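Local coordinates for protein ectonucleotide pyrophosphatase/phosphodiesterase family member 5 (Mus musculus, PDB 5VEO) that hydrolyses phosphodiester bonds, probably in nucleotide-type substrates, as a zinc-dependent ectoenzyme of the nucleotide pyrophosphatase/phosphodiesterase family, at residues Q14-V18 / L363-L367; I40-H46 / F338-G342; L86-F90 / S100-E104; P254-P260 / Q300-A306. The protein carries 1 engineered substitution. All coordinates share one frame; numbering follows the deposited sequence.

Interaction 1: Q14-V18 / L363-L367; sequences QKVLV and LCHLL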
# COMPACT_ATOMS: atom_id res chain seq x y z
N GLN A 14 10.66 21.19 -9.59
CA GLN A 14 9.62 20.84 -8.63
C GLN A 14 10.14 19.78 -7.66
O GLN A 14 11.01 18.96 -7.98
CB GLN A 14 8.34 20.31 -9.30
CG GLN A 14 7.48 21.28 -10.18
CD GLN A 14 6.73 22.39 -9.43
OE1 GLN A 14 6.34 22.23 -8.28
NE2 GLN A 14 6.50 23.51 -10.11
N LYS A 15 9.60 19.80 -6.46
CA LYS A 15 9.91 18.85 -5.41
C LYS A 15 8.62 18.20 -4.98
O LYS A 15 7.56 18.82 -5.05
CB LYS A 15 10.52 19.52 -4.24
CG LYS A 15 11.83 20.22 -4.62
CD LYS A 15 12.54 20.65 -3.39
CE LYS A 15 11.78 21.74 -2.64
NZ LYS A 15 12.32 23.10 -2.91
N VAL A 16 8.73 16.97 -4.49
CA VAL A 16 7.56 16.20 -4.08
C VAL A 16 7.88 15.44 -2.80
O VAL A 16 8.94 14.81 -2.69
CB VAL A 16 7.12 15.22 -5.18
CG1 VAL A 16 5.88 14.41 -4.68
CG2 VAL A 16 6.80 15.91 -6.48
N LEU A 17 6.95 15.49 -1.84
CA LEU A 17 6.97 14.65 -0.64
C LEU A 17 5.71 13.80 -0.65
O LEU A 17 4.62 14.36 -0.63
CB LEU A 17 7.02 15.51 0.62
CG LEU A 17 6.88 14.79 1.94
CD1 LEU A 17 7.89 13.62 2.07
CD2 LEU A 17 7.00 15.73 3.10
N VAL A 18 5.87 12.48 -0.72
CA VAL A 18 4.76 11.54 -0.65
C VAL A 18 4.72 10.99 0.76
O VAL A 18 5.71 10.43 1.26
CB VAL A 18 4.90 10.40 -1.67
CG1 VAL A 18 3.69 9.43 -1.59
CG2 VAL A 18 5.05 10.95 -3.08
N LEU A 363 3.99 11.71 -10.58
CA LEU A 363 5.30 11.98 -9.99
C LEU A 363 6.34 12.23 -11.07
O LEU A 363 7.14 13.17 -10.98
CB LEU A 363 5.75 10.80 -9.12
CG LEU A 363 4.92 10.52 -7.86
CD1 LEU A 363 5.46 9.38 -7.05
CD2 LEU A 363 4.82 11.74 -6.98
N CYS A 364 6.39 11.36 -12.08
CA CYS A 364 7.37 11.53 -13.15
C CYS A 364 7.16 12.85 -13.87
O CYS A 364 8.12 13.52 -14.26
CB CYS A 364 7.30 10.36 -14.13
SG CYS A 364 7.97 8.81 -13.47
N HIS A 365 5.90 13.25 -14.07
CA HIS A 365 5.62 14.54 -14.68
C HIS A 365 6.14 15.68 -13.81
O HIS A 365 6.83 16.59 -14.29
CB HIS A 365 4.12 14.71 -14.94
CG HIS A 365 3.76 16.05 -15.48
ND1 HIS A 365 3.85 16.36 -16.82
CD2 HIS A 365 3.36 17.19 -14.86
CE1 HIS A 365 3.48 17.61 -17.01
NE2 HIS A 365 3.20 18.15 -15.83
N LEU A 366 5.81 15.66 -12.52
CA LEU A 366 6.23 16.74 -11.64
C LEU A 366 7.74 16.86 -11.60
O LEU A 366 8.28 17.97 -11.56
CB LEU A 366 5.68 16.51 -10.23
CG LEU A 366 4.17 16.63 -10.11
CD1 LEU A 366 3.71 16.11 -8.74
CD2 LEU A 366 3.74 18.07 -10.32
N LEU A 367 8.44 15.74 -11.59
CA LEU A 367 9.88 15.72 -11.44
C LEU A 367 10.62 15.77 -12.77
O LEU A 367 11.85 15.68 -12.79
CB LEU A 367 10.29 14.47 -10.67
CG LEU A 367 9.71 14.34 -9.26
CD1 LEU A 367 10.09 13.00 -8.65
CD2 LEU A 367 10.19 15.49 -8.37
O HOH W 1 10.53 19.50 -11.91
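Segments 14-18 and 363-367 come nearest at the CA atoms of Q14 and L367, 5.8 Å apart, and have separated to 7.6 Å between the CA atoms of V16 and L363, with no direct hydrogen bond between them. V16 carries most of the apolar contact, its two methyls sent different ways. CG1 is anti to the backbone N (chi1 179°) and meets CD2 of L363 at 3.7 Å; CG2, anti to the carbonyl carbon, touches CD1 of L366 at 3.8 Å and is also within reach of CD2 of L367. The side chains of L363 and L366 each lie across V16 at about a right angle. Further along the strand, CG2 of V18 rests on the same L363 CD2 at 4.0 Å, which thus sits against two valines. This is helix-on-sheet packing of the alkaline phosphatase type of fold, with V16 and L363 also touching I220 of the adjoining strand 218-222. At the strand's entrance CB of Q14 lies 3.3 Å from O of L366, while the amide end turns away, its OE1 bonded to N218. A water accepts from Q14 N at 2.9 Å and donates to L366 O at 2.7 Å. Branched aliphatic groups therefore supply the cohesion of the buried part, and one bridging water satisfies backbone polar atoms at the mouth, serving the L366 carbonyl near the end of the helix.

Interaction 2: I40-H46 / F338-G342; sequences IMKNGVH and FLAHG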
# COMPACT_ATOMS: atom_id res chain seq x y z
N ILE A 40 -5.41 21.17 4.16
CA ILE A 40 -4.85 20.80 2.87
C ILE A 40 -5.93 20.80 1.79
O ILE A 40 -5.70 21.28 0.67
CB ILE A 40 -4.14 19.44 2.96
CG1 ILE A 40 -2.85 19.60 3.77
CG2 ILE A 40 -3.84 18.90 1.56
CD1 ILE A 40 -2.09 18.33 4.02
N MET A 41 -7.10 20.24 2.09
CA MET A 41 -8.19 20.22 1.13
C MET A 41 -8.53 21.63 0.66
O MET A 41 -8.62 21.89 -0.55
CB MET A 41 -9.42 19.54 1.74
CG MET A 41 -9.23 18.05 1.92
SD MET A 41 -10.33 17.34 3.17
CE MET A 41 -11.90 17.87 2.56
N LYS A 42 -8.72 22.56 1.61
CA LYS A 42 -9.13 23.92 1.27
C LYS A 42 -8.09 24.62 0.41
O LYS A 42 -8.40 25.55 -0.36
CB LYS A 42 -9.36 24.69 2.57
CG LYS A 42 -9.83 26.14 2.42
CD LYS A 42 -9.75 26.87 3.77
CE LYS A 42 -9.94 28.39 3.63
NZ LYS A 42 -8.65 29.14 3.50
N ASN A 43 -6.83 24.21 0.56
CA ASN A 43 -5.72 24.85 -0.13
C ASN A 43 -5.11 23.94 -1.19
O ASN A 43 -4.00 24.21 -1.65
CB ASN A 43 -4.69 25.28 0.91
CG ASN A 43 -5.21 26.41 1.78
OD1 ASN A 43 -5.37 27.53 1.30
ND2 ASN A 43 -5.53 26.10 3.02
N GLY A 44 -5.82 22.90 -1.59
CA GLY A 44 -5.23 21.86 -2.40
C GLY A 44 -6.27 21.02 -3.12
O GLY A 44 -7.35 21.51 -3.48
N VAL A 45 -5.92 19.75 -3.35
CA VAL A 45 -6.75 18.84 -4.12
C VAL A 45 -7.10 17.63 -3.26
O VAL A 45 -6.39 17.27 -2.33
CB VAL A 45 -6.09 18.36 -5.43
CG1 VAL A 45 -5.78 19.54 -6.37
CG2 VAL A 45 -4.82 17.57 -5.16
N HIS A 46 -8.21 16.99 -3.62
CA HIS A 46 -8.76 15.86 -2.89
C HIS A 46 -9.45 14.95 -3.90
O HIS A 46 -10.18 15.45 -4.74
CB HIS A 46 -9.74 16.36 -1.81
CG HIS A 46 -10.43 15.30 -1.01
ND1 HIS A 46 -11.68 15.50 -0.48
CD2 HIS A 46 -10.05 14.06 -0.61
CE1 HIS A 46 -12.06 14.43 0.20
NE2 HIS A 46 -11.08 13.54 0.14
N PHE A 338 -6.68 10.31 -0.64
CA PHE A 338 -5.69 11.01 -1.46
C PHE A 338 -5.97 12.50 -1.42
O PHE A 338 -7.07 12.95 -1.78
CB PHE A 338 -5.71 10.51 -2.90
CG PHE A 338 -4.66 11.15 -3.78
CD1 PHE A 338 -3.48 10.49 -4.04
CD2 PHE A 338 -4.86 12.41 -4.32
CE1 PHE A 338 -2.50 11.09 -4.85
CE2 PHE A 338 -3.91 13.00 -5.11
CZ PHE A 338 -2.72 12.33 -5.37
N LEU A 339 -4.97 13.28 -1.01
CA LEU A 339 -5.07 14.73 -1.04
C LEU A 339 -3.67 15.29 -1.26
O LEU A 339 -2.68 14.61 -1.04
CB LEU A 339 -5.73 15.28 0.22
CG LEU A 339 -5.16 15.16 1.62
CD1 LEU A 339 -5.92 16.10 2.58
CD2 LEU A 339 -5.23 13.72 2.13
N ALA A 340 -3.60 16.54 -1.70
CA ALA A 340 -2.28 17.10 -1.98
C ALA A 340 -2.33 18.62 -1.95
O ALA A 340 -3.38 19.24 -2.14
CB ALA A 340 -1.76 16.62 -3.32
N HIS A 341 -1.15 19.21 -1.72
CA HIS A 341 -0.98 20.65 -1.67
C HIS A 341 0.38 21.00 -2.23
O HIS A 341 1.36 20.33 -1.91
CB HIS A 341 -1.06 21.19 -0.24
CG HIS A 341 -0.55 22.59 -0.11
ND1 HIS A 341 0.78 22.89 0.07
CD2 HIS A 341 -1.20 23.78 -0.15
CE1 HIS A 341 0.93 24.20 0.13
NE2 HIS A 341 -0.26 24.76 -0.01
N GLY A 342 0.45 22.04 -3.05
CA GLY A 342 1.73 22.57 -3.45
C GLY A 342 1.63 23.45 -4.66
O GLY A 342 0.55 23.66 -5.23
O HOH W 2 -2.23 23.34 -3.70
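The carbonyl O of A340 accepts a hydrogen bond from V45 N at 2.9 Å, nearly straight and in the carbonyl plane, and is approached by CA of G44 at 3.2 Å in a CA-H...O contact. A340 N returns the bond to V45 O, which makes V45 and A340 a hydrogen-bonded antiparallel pair in the large mixed sheet, where strand 338-341 runs antiparallel to both neighbours, 45-51 and 218-222. CG2 of V45 meets CB of A340 at 3.7 Å. A CB on G44 would run into A340 O, so the absence of a side chain lets the backbones approach here. On the other face L339 holds CG in the crowded position between its N and carbonyl carbon (chi1 64°), and its CD1 packs at 3.6 Å against CG2 of I40, which lies across it at about a right angle; helix 190-210 also touches I40. H46 brings the CD2 edge of its ring to F338 O at 3.4 Å, and M41 SD lies above one face of that ring, toward its rim. N43 O lies near the plane of the H341 ring, 3.2 Å from CD2, and a water bridges N43 O to G342 N.

Interaction 3: L86-F90 / S100-E104; sequences LNKSF and SKFWE. With FUC (alpha-L-fucopyranose), chain C; NAG (2-acetamido-2-deoxy-beta-D-glucopyranose), chain B.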
# COMPACT_ATOMS: atom_id res chain seq x y z
N LEU A 86 12.79 -19.19 -7.71
CA LEU A 86 13.86 -18.92 -6.76
C LEU A 86 13.92 -19.95 -5.64
O LEU A 86 14.96 -20.08 -4.99
CB LEU A 86 13.66 -17.54 -6.13
CG LEU A 86 13.59 -16.35 -7.08
CD1 LEU A 86 13.35 -15.07 -6.29
CD2 LEU A 86 14.88 -16.24 -7.87
N ASN A 87 12.82 -20.67 -5.40
CA ASN A 87 12.61 -21.45 -4.19
C ASN A 87 12.95 -20.63 -2.94
O ASN A 87 13.72 -21.03 -2.07
CB ASN A 87 13.40 -22.76 -4.21
CG ASN A 87 13.10 -23.61 -3.00
OD1 ASN A 87 11.98 -23.56 -2.47
ND2 ASN A 87 14.09 -24.37 -2.55
N LYS A 88 12.30 -19.46 -2.85
CA LYS A 88 12.52 -18.55 -1.74
C LYS A 88 11.19 -17.96 -1.29
O LYS A 88 10.34 -17.65 -2.12
CB LYS A 88 13.43 -17.39 -2.13
CG LYS A 88 14.88 -17.80 -2.42
CD LYS A 88 15.60 -18.26 -1.18
CE LYS A 88 17.07 -18.51 -1.49
NZ LYS A 88 17.72 -19.48 -0.57
N SER A 89 11.07 -17.78 0.01
CA SER A 89 9.96 -17.08 0.64
C SER A 89 10.31 -15.62 0.92
O SER A 89 11.47 -15.24 1.11
CB SER A 89 9.58 -17.77 1.95
OG SER A 89 9.00 -19.03 1.70
N PHE A 90 9.25 -14.82 1.02
CA PHE A 90 9.27 -13.40 1.38
C PHE A 90 8.18 -13.25 2.44
O PHE A 90 7.07 -13.76 2.25
CB PHE A 90 8.99 -12.57 0.12
CG PHE A 90 8.77 -11.08 0.32
CD1 PHE A 90 9.71 -10.19 -0.17
CD2 PHE A 90 7.60 -10.58 0.86
CE1 PHE A 90 9.52 -8.83 -0.09
CE2 PHE A 90 7.40 -9.20 0.96
CZ PHE A 90 8.37 -8.33 0.50
N SER A 100 16.74 -9.00 -2.76
CA SER A 100 16.57 -8.07 -3.88
C SER A 100 15.76 -8.66 -5.03
O SER A 100 15.06 -7.93 -5.73
CB SER A 100 17.95 -7.65 -4.38
OG SER A 100 18.72 -7.09 -3.32
N LYS A 101 15.88 -9.97 -5.25
CA LYS A 101 15.20 -10.58 -6.40
C LYS A 101 13.68 -10.48 -6.31
O LYS A 101 13.00 -10.54 -7.34
CB LYS A 101 15.64 -12.03 -6.54
CG LYS A 101 17.08 -12.18 -7.03
CD LYS A 101 17.16 -13.09 -8.25
CE LYS A 101 18.45 -12.91 -9.08
NZ LYS A 101 18.15 -12.37 -10.45
N PHE A 102 13.12 -10.32 -5.11
CA PHE A 102 11.68 -10.13 -5.02
C PHE A 102 11.22 -8.79 -5.56
O PHE A 102 10.04 -8.64 -5.86
CB PHE A 102 11.21 -10.31 -3.58
CG PHE A 102 10.95 -11.74 -3.23
CD1 PHE A 102 9.79 -12.37 -3.65
CD2 PHE A 102 11.89 -12.48 -2.55
CE1 PHE A 102 9.55 -13.70 -3.36
CE2 PHE A 102 11.67 -13.81 -2.26
CZ PHE A 102 10.51 -14.43 -2.67
N TRP A 103 12.13 -7.82 -5.69
CA TRP A 103 11.82 -6.45 -6.08
C TRP A 103 12.19 -6.12 -7.52
O TRP A 103 11.73 -5.11 -8.06
CB TRP A 103 12.58 -5.49 -5.15
CG TRP A 103 12.18 -5.66 -3.72
CD1 TRP A 103 12.68 -6.56 -2.83
CD2 TRP A 103 11.17 -4.93 -3.03
NE1 TRP A 103 12.05 -6.43 -1.61
CE2 TRP A 103 11.11 -5.44 -1.71
CE3 TRP A 103 10.31 -3.89 -3.40
CZ2 TRP A 103 10.23 -4.92 -0.77
CZ3 TRP A 103 9.44 -3.40 -2.46
CH2 TRP A 103 9.40 -3.91 -1.17
N GLU A 104 13.04 -6.93 -8.15
CA GLU A 104 13.72 -6.50 -9.35
C GLU A 104 12.95 -6.78 -10.64
O GLU A 104 13.49 -6.57 -11.74
CB GLU A 104 15.11 -7.13 -9.37
CG GLU A 104 16.00 -6.43 -8.34
CD GLU A 104 17.35 -7.05 -8.14
OE1 GLU A 104 17.54 -8.27 -8.38
OE2 GLU A 104 18.25 -6.29 -7.74
C1 FUC C . 13.67 -22.63 2.86
C2 FUC C . 13.55 -21.11 2.95
C3 FUC C . 13.08 -20.56 1.64
C4 FUC C . 11.74 -21.21 1.27
C5 FUC C . 11.93 -22.72 1.21
C6 FUC C . 10.62 -23.47 1.01
O2 FUC C . 14.77 -20.53 3.29
O3 FUC C . 12.88 -19.15 1.77
O4 FUC C . 10.76 -20.85 2.25
O5 FUC C . 12.47 -23.23 2.43
C1 NAG B . 13.95 -25.18 -1.37
C2 NAG B . 14.56 -26.57 -1.51
C3 NAG B . 14.40 -27.34 -0.20
C4 NAG B . 14.91 -26.52 0.98
C5 NAG B . 14.39 -25.09 0.97
C6 NAG B . 15.12 -24.23 1.96
C7 NAG B . 14.54 -27.49 -3.78
C8 NAG B . 13.74 -28.22 -4.81
N2 NAG B . 13.93 -27.28 -2.61
O3 NAG B . 15.13 -28.56 -0.27
O4 NAG B . 14.46 -27.09 2.19
O5 NAG B . 14.59 -24.48 -0.32
O6 NAG B . 14.72 -22.87 1.91
O7 NAG B . 15.69 -27.12 -3.99
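L86 sets its isobutyl group obliquely across the aliphatic part of K101, CD1 standing 3.8 Å from K101 CB and CD2 close to CD further out, while the lysine's ammonium end leads away. N87 points its side chain to the opposite side and carries the glycan, its ND2 bonded covalently to C1 of N-acetylglucosamine; C1 of the fucose lies 1.4 Å from O6 of that sugar, the 1,6 linkage of a core fucose. With positive phi and psi at N87, this residue and K88 both face D83, forming a G1 beta bulge in the hairpin of strands 80-83 and 88-91. K88 sends its CB toward the F102 ring, and its carbonyl O reaches the edge of that ring, near its plane, 3.3 Å from CZ. S89 turns away from the loop to hold the fucose twice: its backbone N donates almost straight to O3 at 2.9 Å, and OG shares a hydrogen bond with O4 at 2.6 Å. F90 comes next, CB seated 3.6 Å above the centroid of F102 in a CH-pi contact only 7° off the ring normal, while the two rings meet obliquely at 54°. Replacing F102 by an alanine would probably open a gap beneath CB of F90 and set the F90 ring freer to turn. With CG anti to the backbone N (chi1 172°), F90 runs past F102 until its edge meets W103, CE1 lying 3.8 Å from NE1, whose N-H is bonded to I97 O.

Interaction 4: P254-P260 / Q300-A306; sequences PVAAILP and QPIVAVA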
# COMPACT_ATOMS: atom_id res chain seq x y z
N PRO A 254 -7.19 -12.02 3.89
CA PRO A 254 -8.40 -12.61 3.32
C PRO A 254 -8.22 -13.22 1.94
O PRO A 254 -9.19 -13.65 1.31
CB PRO A 254 -9.35 -11.43 3.27
CG PRO A 254 -8.44 -10.28 2.92
CD PRO A 254 -7.15 -10.56 3.65
N VAL A 255 -6.98 -13.27 1.47
CA VAL A 255 -6.67 -13.91 0.19
C VAL A 255 -5.73 -15.06 0.49
O VAL A 255 -4.52 -14.88 0.68
CB VAL A 255 -6.09 -12.92 -0.82
CG1 VAL A 255 -5.79 -13.63 -2.16
CG2 VAL A 255 -7.08 -11.76 -1.01
N ALA A 256 -6.29 -16.25 0.60
CA ALA A 256 -5.52 -17.44 0.92
C ALA A 256 -4.80 -17.92 -0.33
O ALA A 256 -5.43 -18.28 -1.33
CB ALA A 256 -6.44 -18.53 1.48
N ALA A 257 -3.48 -17.90 -0.28
CA ALA A 257 -2.64 -18.32 -1.38
C ALA A 257 -2.21 -19.74 -1.05
O ALA A 257 -1.46 -19.94 -0.09
CB ALA A 257 -1.45 -17.38 -1.55
N ILE A 258 -2.72 -20.70 -1.81
CA ILE A 258 -2.66 -22.12 -1.46
C ILE A 258 -1.80 -22.86 -2.48
O ILE A 258 -2.05 -22.78 -3.69
CB ILE A 258 -4.07 -22.72 -1.38
CG1 ILE A 258 -4.81 -22.12 -0.17
CG2 ILE A 258 -4.03 -24.26 -1.29
CD1 ILE A 258 -6.27 -22.44 -0.11
N LEU A 259 -0.80 -23.56 -1.99
CA LEU A 259 0.06 -24.41 -2.81
C LEU A 259 -0.21 -25.85 -2.43
O LEU A 259 0.32 -26.34 -1.42
CB LEU A 259 1.53 -24.06 -2.57
CG LEU A 259 2.56 -24.93 -3.31
CD1 LEU A 259 2.34 -24.87 -4.79
CD2 LEU A 259 3.95 -24.45 -2.96
N PRO A 260 -1.06 -26.56 -3.18
CA PRO A 260 -1.29 -27.98 -2.87
C PRO A 260 0.01 -28.75 -3.01
O PRO A 260 0.85 -28.43 -3.85
CB PRO A 260 -2.31 -28.41 -3.93
CG PRO A 260 -2.96 -27.16 -4.38
CD PRO A 260 -1.87 -26.12 -4.32
N GLN A 300 -0.03 -18.20 -6.54
CA GLN A 300 -0.06 -19.63 -6.26
C GLN A 300 -1.13 -20.34 -7.09
O GLN A 300 -2.02 -19.69 -7.65
CB GLN A 300 -0.29 -19.86 -4.77
CG GLN A 300 0.85 -19.36 -3.89
CD GLN A 300 2.18 -19.97 -4.28
OE1 GLN A 300 2.26 -21.17 -4.56
NE2 GLN A 300 3.22 -19.14 -4.34
N PRO A 301 -1.07 -21.67 -7.17
CA PRO A 301 -1.99 -22.39 -8.07
C PRO A 301 -3.45 -22.23 -7.70
O PRO A 301 -4.32 -22.35 -8.59
CB PRO A 301 -1.55 -23.85 -7.93
CG PRO A 301 -0.13 -23.79 -7.54
CD PRO A 301 -0.01 -22.56 -6.66
N ILE A 302 -3.76 -22.03 -6.42
CA ILE A 302 -5.12 -21.80 -5.96
C ILE A 302 -5.09 -20.54 -5.12
O ILE A 302 -4.23 -20.38 -4.25
CB ILE A 302 -5.66 -22.98 -5.13
CG1 ILE A 302 -5.82 -24.22 -6.02
CG2 ILE A 302 -7.00 -22.63 -4.49
CD1 ILE A 302 -6.24 -25.48 -5.29
N VAL A 303 -6.03 -19.65 -5.38
CA VAL A 303 -6.18 -18.41 -4.63
C VAL A 303 -7.64 -18.33 -4.21
O VAL A 303 -8.53 -18.35 -5.07
CB VAL A 303 -5.77 -17.18 -5.46
CG1 VAL A 303 -6.07 -15.88 -4.70
CG2 VAL A 303 -4.30 -17.23 -5.80
N ALA A 304 -7.88 -18.30 -2.90
CA ALA A 304 -9.22 -18.34 -2.35
C ALA A 304 -9.47 -17.02 -1.65
O ALA A 304 -8.75 -16.66 -0.71
CB ALA A 304 -9.39 -19.52 -1.39
N VAL A 305 -10.49 -16.29 -2.10
CA VAL A 305 -10.72 -14.91 -1.71
C VAL A 305 -11.96 -14.85 -0.83
O VAL A 305 -13.06 -15.23 -1.26
CB VAL A 305 -10.89 -13.99 -2.93
CG1 VAL A 305 -11.14 -12.57 -2.47
CG2 VAL A 305 -9.68 -14.09 -3.86
N ALA A 306 -11.79 -14.36 0.39
CA ALA A 306 -12.94 -14.16 1.28
C ALA A 306 -13.67 -12.88 0.92
O ALA A 306 -13.05 -11.88 0.54
CB ALA A 306 -12.50 -14.09 2.74
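V255 and V303 are pressed together, CG1 to CG1 at 3.4 Å, closer than ordinary carbon contact. Each valine has this methyl anti to its own backbone N, which turns the two into one another across the diagonal of the antiparallel pair. The backbone is equally firm here: A306 N donates to P254 O at 2.8 Å with an angle of 179° at the hydrogen, and A256 and A304 exchange two bonds as a hydrogen-bonded pair. P254, entered through a cis peptide bond, rests its CB against CB of A306. Toward the other end the pairing slackens. I258 N still donates to I302 O at 2.9 Å, but the return bond from I302 N to I258 O is weak at 3.3 Å. Beyond it lie the partly exposed L259, P260 and P301. L259 CD1 touches P301 CD at 3.8 Å, and its CB lies 3.6 Å from Q300 OE1, covering that amide oxygen on one side. A serine in place of L259 is likely to cost the P301 ring its contact with the leucine methyl and leave Q300 OE1 with less apolar cover. The two strands are the middle pair of a four-stranded antiparallel sheet: 247-249 borders 255-260, 279-283 borders 302-306, and helix 265-272 packs over I258 and I302, while loop residues I55 and I287 meet V255 and V303 on the other face.

In the fold
Interaction 1 closes almost the whole modelled chain, with interaction 2 nested inside it; interactions 3 and 4 follow one another within both loops. Interactions 1 and 2 lie about 15 Å apart between centres and share the eight-stranded sheet: the first packs a helix on strand 16-21, the second joins two strands toward the 349-355 edge. Both thus tie late chain to early chain. Interaction 3 packs a loop against the two-stranded sheet, and interaction 4, about 19 Å away between centres, is the middle pair of the four-stranded one; its centre lies about 37 Å from that of interaction 1, beyond the chain's centre. The side chain of V18 lies about 13 Å from a zinc ion, and that of W103 about 7 Å from a bound AMP.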